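PDB 6ZDQ: telomerase reverse transcriptase from Candida albicans SC5314, which probably extends chromosome ends by reverse transcription, adding simple telomeric DNA repeats copied from a template within its RNA component. Local coordinates for residues R175-T181 with Y193-W199; L202-V207 with K231-I235. All coordinates share one frame; numbering follows the deposited sequence.

Contact 1: residues R175-T181 with Y193-W199; sequences RSFWYIT and YFPQYLW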
loop_
_atom_site.group_PDB
_atom_site.type_symbol
_atom_site.label_atom_id
_atom_site.label_comp_id
_atom_site.label_asym_id
_atom_site.label_seq_id
_atom_site.Cartn_x
_atom_site.Cartn_y
_atom_site.Cartn_z
ATOM N N ARG A 175 -3.617 -20.727 -5.616
ATOM C CA ARG A 175 -5.031 -20.387 -5.746
ATOM C C ARG A 175 -5.928 -21.595 -5.508
ATOM O O ARG A 175 -7.047 -21.446 -5.005
ATOM C CB ARG A 175 -5.306 -19.793 -7.128
ATOM C CG ARG A 175 -4.348 -18.687 -7.532
ATOM C CD ARG A 175 -4.554 -18.276 -8.980
ATOM N NE ARG A 175 -3.407 -17.539 -9.503
ATOM C CZ ARG A 175 -3.226 -16.232 -9.352
ATOM N NH1 ARG A 175 -4.120 -15.508 -8.693
ATOM N NH2 ARG A 175 -2.149 -15.647 -9.860
ATOM N N SER A 176 -5.462 -22.792 -5.874
ATOM C CA SER A 176 -6.289 -23.988 -5.742
ATOM C C SER A 176 -6.631 -24.278 -4.285
ATOM O O SER A 176 -7.728 -24.763 -3.982
ATOM C CB SER A 176 -5.581 -25.189 -6.370
ATOM O OG SER A 176 -5.321 -24.968 -7.745
ATOM N N PHE A 177 -5.706 -23.995 -3.370
ATOM C CA PHE A 177 -5.893 -24.315 -1.960
ATOM C C PHE A 177 -6.159 -23.106 -1.075
ATOM O O PHE A 177 -6.891 -23.232 -0.092
ATOM C CB PHE A 177 -4.665 -25.059 -1.420
ATOM C CG PHE A 177 -4.397 -26.368 -2.110
ATOM C CD1 PHE A 177 -4.989 -27.536 -1.661
ATOM C CD2 PHE A 177 -3.551 -26.429 -3.207
ATOM C CE1 PHE A 177 -4.744 -28.740 -2.291
ATOM C CE2 PHE A 177 -3.303 -27.633 -3.841
ATOM C CZ PHE A 177 -3.901 -28.789 -3.383
ATOM N N TRP A 178 -5.606 -21.939 -1.396
ATOM C CA TRP A 178 -5.712 -20.777 -0.527
ATOM C C TRP A 178 -6.219 -19.571 -1.300
ATOM O O TRP A 178 -5.885 -19.385 -2.474
ATOM C CB TRP A 178 -4.363 -20.431 0.116
ATOM C CG TRP A 178 -3.813 -21.500 1.005
ATOM C CD1 TRP A 178 -4.165 -21.756 2.299
ATOM C CD2 TRP A 178 -2.797 -22.452 0.672
ATOM N NE1 TRP A 178 -3.435 -22.812 2.789
ATOM C CE2 TRP A 178 -2.588 -23.257 1.809
ATOM C CE3 TRP A 178 -2.045 -22.703 -0.481
ATOM C CZ2 TRP A 178 -1.660 -24.295 1.827
ATOM C CZ3 TRP A 178 -1.125 -23.735 -0.460
ATOM C CH2 TRP A 178 -0.940 -24.517 0.686
ATOM N N TYR A 179 -7.037 -18.759 -0.632
ATOM C CA TYR A 179 -7.409 -17.440 -1.130
ATOM C C TYR A 179 -6.376 -16.444 -0.611
ATOM O O TYR A 179 -6.319 -16.169 0.592
ATOM C CB TYR A 179 -8.818 -17.061 -0.681
ATOM C CG TYR A 179 -9.229 -15.656 -1.070
ATOM C CD1 TYR A 179 -9.820 -15.398 -2.300
ATOM C CD2 TYR A 179 -9.025 -14.587 -0.205
ATOM C CE1 TYR A 179 -10.196 -14.114 -2.658
ATOM C CE2 TYR A 179 -9.395 -13.303 -0.556
ATOM C CZ TYR A 179 -9.982 -13.072 -1.782
ATOM O OH TYR A 179 -10.353 -11.794 -2.131
ATOM N N ILE A 180 -5.564 -15.907 -1.514
ATOM C CA ILE A 180 -4.479 -15.007 -1.144
ATOM C C ILE A 180 -4.984 -13.573 -1.223
ATOM O O ILE A 180 -5.525 -13.151 -2.253
ATOM C CB ILE A 180 -3.256 -15.214 -2.053
ATOM C CG1 ILE A 180 -2.923 -16.702 -2.184
ATOM C CG2 ILE A 180 -2.057 -14.463 -1.507
ATOM C CD1 ILE A 180 -3.427 -17.339 -3.466
ATOM N N THR A 181 -4.812 -12.822 -0.138
ATOM C CA THR A 181 -5.268 -11.441 -0.080
ATOM C C THR A 181 -4.288 -10.612 0.737
ATOM O O THR A 181 -3.542 -11.131 1.571
ATOM C CB THR A 181 -6.675 -11.329 0.525
ATOM O OG1 THR A 181 -7.068 -9.951 0.572
ATOM C CG2 THR A 181 -6.701 -11.908 1.933
ATOM N N TYR A 193 -2.948 -16.173 3.869
ATOM C CA TYR A 193 -3.333 -17.342 3.082
ATOM C C TYR A 193 -4.473 -18.051 3.809
ATOM O O TYR A 193 -4.249 -18.895 4.676
ATOM C CB TYR A 193 -2.140 -18.268 2.865
ATOM C CG TYR A 193 -1.046 -17.662 2.015
ATOM C CD1 TYR A 193 -0.065 -16.858 2.582
ATOM C CD2 TYR A 193 -0.994 -17.894 0.646
ATOM C CE1 TYR A 193 0.937 -16.302 1.809
ATOM C CE2 TYR A 193 0.003 -17.342 -0.134
ATOM C CZ TYR A 193 0.966 -16.547 0.451
ATOM O OH TYR A 193 1.961 -15.996 -0.323
ATOM N N PHE A 194 -5.702 -17.701 3.446
ATOM C CA PHE A 194 -6.878 -18.348 4.021
ATOM C C PHE A 194 -7.244 -19.580 3.203
ATOM O O PHE A 194 -7.329 -19.492 1.973
ATOM C CB PHE A 194 -8.061 -17.389 4.066
ATOM C CG PHE A 194 -7.914 -16.297 5.084
ATOM C CD1 PHE A 194 -8.271 -16.514 6.404
ATOM C CD2 PHE A 194 -7.418 -15.055 4.724
ATOM C CE1 PHE A 194 -8.136 -15.514 7.346
ATOM C CE2 PHE A 194 -7.282 -14.049 5.665
ATOM C CZ PHE A 194 -7.642 -14.281 6.977
ATOM N N PRO A 195 -7.442 -20.736 3.838
ATOM C CA PRO A 195 -7.853 -21.930 3.090
ATOM C C PRO A 195 -9.127 -21.676 2.298
ATOM O O PRO A 195 -10.060 -21.028 2.776
ATOM C CB PRO A 195 -8.070 -22.975 4.189
ATOM C CG PRO A 195 -7.169 -22.536 5.295
ATOM C CD PRO A 195 -7.203 -21.031 5.261
ATOM N N GLN A 196 -9.154 -22.202 1.070
ATOM C CA GLN A 196 -10.225 -21.868 0.136
ATOM C C GLN A 196 -11.590 -22.295 0.666
ATOM O O GLN A 196 -12.560 -21.534 0.576
ATOM C CB GLN A 196 -9.950 -22.511 -1.223
ATOM C CG GLN A 196 -10.690 -21.854 -2.378
ATOM C CD GLN A 196 -10.202 -20.444 -2.657
ATOM O OE1 GLN A 196 -10.988 -19.498 -2.685
ATOM N NE2 GLN A 196 -8.900 -20.299 -2.873
ATOM N N TYR A 197 -11.691 -23.510 1.212
ATOM C CA TYR A 197 -12.971 -23.960 1.749
ATOM C C TYR A 197 -13.393 -23.138 2.961
ATOM O O TYR A 197 -14.588 -22.896 3.158
ATOM C CB TYR A 197 -12.912 -25.449 2.097
ATOM C CG TYR A 197 -12.107 -25.776 3.333
ATOM C CD1 TYR A 197 -10.720 -25.801 3.296
ATOM C CD2 TYR A 197 -12.737 -26.075 4.533
ATOM C CE1 TYR A 197 -9.981 -26.105 4.425
ATOM C CE2 TYR A 197 -12.009 -26.381 5.665
ATOM C CZ TYR A 197 -10.631 -26.394 5.606
ATOM O OH TYR A 197 -9.900 -26.696 6.732
ATOM N N LEU A 198 -12.433 -22.703 3.784
ATOM C CA LEU A 198 -12.769 -21.861 4.929
ATOM C C LEU A 198 -13.189 -20.463 4.488
ATOM O O LEU A 198 -14.083 -19.860 5.092
ATOM C CB LEU A 198 -11.583 -21.782 5.891
ATOM C CG LEU A 198 -11.278 -23.028 6.722
ATOM C CD1 LEU A 198 -10.067 -22.795 7.613
ATOM C CD2 LEU A 198 -12.488 -23.416 7.552
ATOM N N TRP A 199 -12.548 -19.931 3.443
ATOM C CA TRP A 199 -12.821 -18.559 3.017
ATOM C C TRP A 199 -14.261 -18.389 2.550
ATOM O O TRP A 199 -14.904 -17.380 2.865
ATOM C CB TRP A 199 -11.852 -18.142 1.911
ATOM C CG TRP A 199 -12.202 -16.820 1.288
ATOM C CD1 TRP A 199 -12.881 -16.617 0.121
ATOM C CD2 TRP A 199 -11.905 -15.518 1.810
ATOM N NE1 TRP A 199 -13.018 -15.272 -0.120
ATOM C CE2 TRP A 199 -12.428 -14.575 0.902
ATOM C CE3 TRP A 199 -11.244 -15.060 2.953
ATOM C CZ2 TRP A 199 -12.311 -13.201 1.103
ATOM C CZ3 TRP A 199 -11.128 -13.694 3.151
ATOM C CH2 TRP A 199 -11.658 -12.781 2.230
#

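Contact 2: residues L202-V207 with K231-I235; sequences LYESWV and KIKLI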
loop_
_atom_site.group_PDB
_atom_site.type_symbol
_atom_site.label_atom_id
_atom_site.label_comp_id
_atom_site.label_asym_id
_atom_site.label_seq_id
_atom_site.Cartn_x
_atom_site.Cartn_y
_atom_site.Cartn_z
ATOM N N LEU A 202 -16.410 -17.865 5.508
ATOM C CA LEU A 202 -16.208 -16.531 6.068
ATOM C C LEU A 202 -16.804 -15.455 5.170
ATOM O O LEU A 202 -17.452 -14.518 5.655
ATOM C CB LEU A 202 -14.717 -16.276 6.290
ATOM C CG LEU A 202 -14.045 -17.082 7.401
ATOM C CD1 LEU A 202 -12.540 -16.906 7.343
ATOM C CD2 LEU A 202 -14.583 -16.659 8.757
ATOM N N TYR A 203 -16.583 -15.565 3.858
ATOM C CA TYR A 203 -17.119 -14.584 2.918
ATOM C C TYR A 203 -18.641 -14.548 2.968
ATOM O O TYR A 203 -19.244 -13.479 3.120
ATOM C CB TYR A 203 -16.630 -14.901 1.504
ATOM C CG TYR A 203 -17.024 -13.883 0.453
ATOM C CD1 TYR A 203 -16.218 -12.784 0.189
ATOM C CD2 TYR A 203 -18.193 -14.030 -0.282
ATOM C CE1 TYR A 203 -16.568 -11.855 -0.772
ATOM C CE2 TYR A 203 -18.554 -13.105 -1.245
ATOM C CZ TYR A 203 -17.737 -12.021 -1.486
ATOM O OH TYR A 203 -18.092 -11.101 -2.445
ATOM N N GLU A 204 -19.283 -15.714 2.843
ATOM C CA GLU A 204 -20.742 -15.770 2.862
ATOM C C GLU A 204 -21.302 -15.221 4.168
ATOM O O GLU A 204 -22.285 -14.470 4.164
ATOM C CB GLU A 204 -21.210 -17.210 2.635
ATOM C CG GLU A 204 -22.699 -17.445 2.861
ATOM C CD GLU A 204 -23.570 -16.879 1.753
ATOM O OE1 GLU A 204 -24.796 -16.768 1.964
ATOM O OE2 GLU A 204 -23.035 -16.549 0.674
ATOM N N SER A 205 -20.690 -15.585 5.297
ATOM C CA SER A 205 -21.170 -15.116 6.595
ATOM C C SER A 205 -21.057 -13.601 6.716
ATOM O O SER A 205 -22.028 -12.919 7.065
ATOM C CB SER A 205 -20.393 -15.804 7.717
ATOM O OG SER A 205 -20.733 -15.270 8.986
ATOM N N TRP A 206 -19.870 -13.055 6.444
ATOM C CA TRP A 206 -19.635 -11.634 6.678
ATOM C C TRP A 206 -20.449 -10.764 5.724
ATOM O O TRP A 206 -21.076 -9.785 6.144
ATOM C CB TRP A 206 -18.144 -11.321 6.554
ATOM C CG TRP A 206 -17.761 -10.023 7.193
ATOM C CD1 TRP A 206 -17.804 -8.783 6.625
ATOM C CD2 TRP A 206 -17.284 -9.834 8.532
ATOM N NE1 TRP A 206 -17.382 -7.835 7.525
ATOM C CE2 TRP A 206 -17.055 -8.455 8.703
ATOM C CE3 TRP A 206 -17.028 -10.698 9.600
ATOM C CZ2 TRP A 206 -16.582 -7.919 9.898
ATOM C CZ3 TRP A 206 -16.558 -10.165 10.787
ATOM C CH2 TRP A 206 -16.340 -8.789 10.926
ATOM N N VAL A 207 -20.442 -11.102 4.432
ATOM C CA VAL A 207 -21.117 -10.270 3.439
ATOM C C VAL A 207 -22.624 -10.259 3.671
ATOM O O VAL A 207 -23.275 -9.215 3.550
ATOM C CB VAL A 207 -20.759 -10.737 2.015
ATOM C CG1 VAL A 207 -21.549 -9.949 0.980
ATOM C CG2 VAL A 207 -19.266 -10.585 1.769
ATOM N N LYS A 231 -16.482 -4.732 -7.571
ATOM C CA LYS A 231 -16.468 -6.121 -7.126
ATOM C C LYS A 231 -16.219 -6.143 -5.625
ATOM O O LYS A 231 -15.166 -5.692 -5.162
ATOM C CB LYS A 231 -15.400 -6.928 -7.873
ATOM C CG LYS A 231 -15.782 -8.379 -8.136
ATOM C CD LYS A 231 -15.092 -8.922 -9.384
ATOM C CE LYS A 231 -13.604 -9.147 -9.162
ATOM N NZ LYS A 231 -13.345 -10.312 -8.270
ATOM N N ILE A 232 -17.189 -6.655 -4.870
ATOM C CA ILE A 232 -17.093 -6.663 -3.414
ATOM C C ILE A 232 -16.052 -7.688 -2.979
ATOM O O ILE A 232 -16.136 -8.869 -3.334
ATOM C CB ILE A 232 -18.459 -6.951 -2.778
ATOM C CG1 ILE A 232 -19.461 -5.863 -3.172
ATOM C CG2 ILE A 232 -18.335 -7.047 -1.264
ATOM C CD1 ILE A 232 -20.834 -6.047 -2.568
ATOM N N LYS A 233 -15.062 -7.234 -2.214
ATOM C CA LYS A 233 -14.026 -8.093 -1.663
ATOM C C LYS A 233 -13.824 -7.764 -0.189
ATOM O O LYS A 233 -14.231 -6.705 0.293
ATOM C CB LYS A 233 -12.707 -7.943 -2.434
ATOM C CG LYS A 233 -12.791 -8.373 -3.892
ATOM C CD LYS A 233 -11.451 -8.221 -4.596
ATOM C CE LYS A 233 -11.532 -8.664 -6.050
ATOM N NZ LYS A 233 -10.239 -8.487 -6.771
ATOM N N LEU A 234 -13.189 -8.690 0.528
ATOM C CA LEU A 234 -12.969 -8.565 1.962
ATOM C C LEU A 234 -11.483 -8.423 2.270
ATOM O O LEU A 234 -10.644 -9.106 1.672
ATOM C CB LEU A 234 -13.543 -9.771 2.712
ATOM C CG LEU A 234 -15.066 -9.914 2.704
ATOM C CD1 LEU A 234 -15.488 -11.190 3.409
ATOM C CD2 LEU A 234 -15.719 -8.704 3.352
ATOM N N ILE A 235 -11.167 -7.535 3.210
ATOM C CA ILE A 235 -9.795 -7.296 3.656
ATOM C C ILE A 235 -9.744 -7.377 5.180
ATOM O O ILE A 235 -10.327 -6.522 5.863
ATOM C CB ILE A 235 -9.274 -5.937 3.162
ATOM C CG1 ILE A 235 -9.319 -5.863 1.634
ATOM C CG2 ILE A 235 -7.859 -5.698 3.657
ATOM C CD1 ILE A 235 -8.383 -6.832 0.948
#

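Contact 1: residues R175-T181 with Y193-W199
Tyr193 meets Ile180 across a beta hairpin, strands 178-182 and 191-195, that joins the long helix 148-177 to helix 196-214 within the region assigned to the telomerase RNA-binding domain. The two strand segments run antiparallel at 151°. Ile180 sets CG1 and CG2 against the CD2-CE2 side of the Tyr193 ring, CG1 lying 3.6 Å from Tyr193 CD2, while two residues earlier on the same strand Trp178 brings CG and CD1 of its indole against the CB of Tyr193. Phe194 pairs with Tyr179 through both backbone bonds: Tyr179 N donates to Phe194 O (2.7 Å), and Phe194 N returns a bond to Tyr179 O (3.3 Å), tilted out of the carbonyl plane. Pro195 stands at the N-cap of the next helix; its N lies at the edge of the Trp178 indole, on the side of CD1. With Gln196 the strand pairing runs on into the helix start, since Gln196 N donates to Phe177 O (2.7 Å) at the end of the incoming helix. Its side chain, bent at chi2, folds back and leaves NE2 3.0 Å from Arg175 O. One helical turn past Pro195, Trp199 lies flat against Tyr179 in a face-to-face stack, with planes 11° apart. Tyr179 carries CG anti to its own N (chi1 175°), which lays its ring along the indole; beyond this pair, Trp199 also touches Leu234 of strand 229-236. The rings approach most closely where Tyr179 CE2 sits 3.4 Å from Trp199 CZ2.

Contact 2: residues L202-V207 with K231-I235
Leu234 pushes its isobutyl group against helix 202-207, and most of this helix-on-sheet contact gathers round that one side chain. The short helix and strand segments run at 105° to each other, their axes 9.8 Å apart, so the strand passes beneath the helix and meets it over little more than one turn. Packing is densest at the two methyls of Leu234. CD1 points at the helix backbone, 3.8 Å from Tyr203 CA and 3.7 Å from Tyr203 CD1, with Val207 CG2 a little farther away at 4.2 Å. CD2 turns to the other flank and meets Trp206 CD1 at 3.9 Å. Within the helix, Val207 CG2 lies over the centre of one face of the Tyr203 ring, backing the phenol from the next turn. Tyr203 has CG anti to the backbone N (chi1 -175°), which carries the ring out along the strand until OH donates to Ile232 O (3.1 Å). That bond arrives from above the carbonyl plane, 46° out of it, and the carbonyl oxygen lies at the edge of the ring, near its plane. Ile232 is also buried on the helix side, its CB 4.2 Å from Tyr203 OH, though packed more loosely than Leu234. The loose side is the strand's far face, where partly exposed Lys233 points away from the helix; exposed Glu204 likewise faces away from the strand. Strand 229-236 lies in a mixed sheet between strands 436-440 and 241-247; Val439 of the first touches Tyr203 and Ile232, and Phe241 of the second packs edge-to-face with Trp206.

In the fold
From the N terminus, helix 148-177 leads into strand 178-182, and contact 1 closes the short hairpin loop before strand 191-195 passes directly into helix 196-214. The same helix then supplies residues 202-207 to contact 2, which closes a longer loop through strand 215-217 and back to strand 229-236. The two contacts follow in series, neither nested nor crossed, with centres about 13 Å apart. They also touch: Trp199 CH2 lies 3.6 Å from Leu234 CB, and Thr181 packs on Ile235. Helix 196-214 thus ties the hairpin of the RNA-binding region to the mixed sheet that includes strands 229-236 and 436-440.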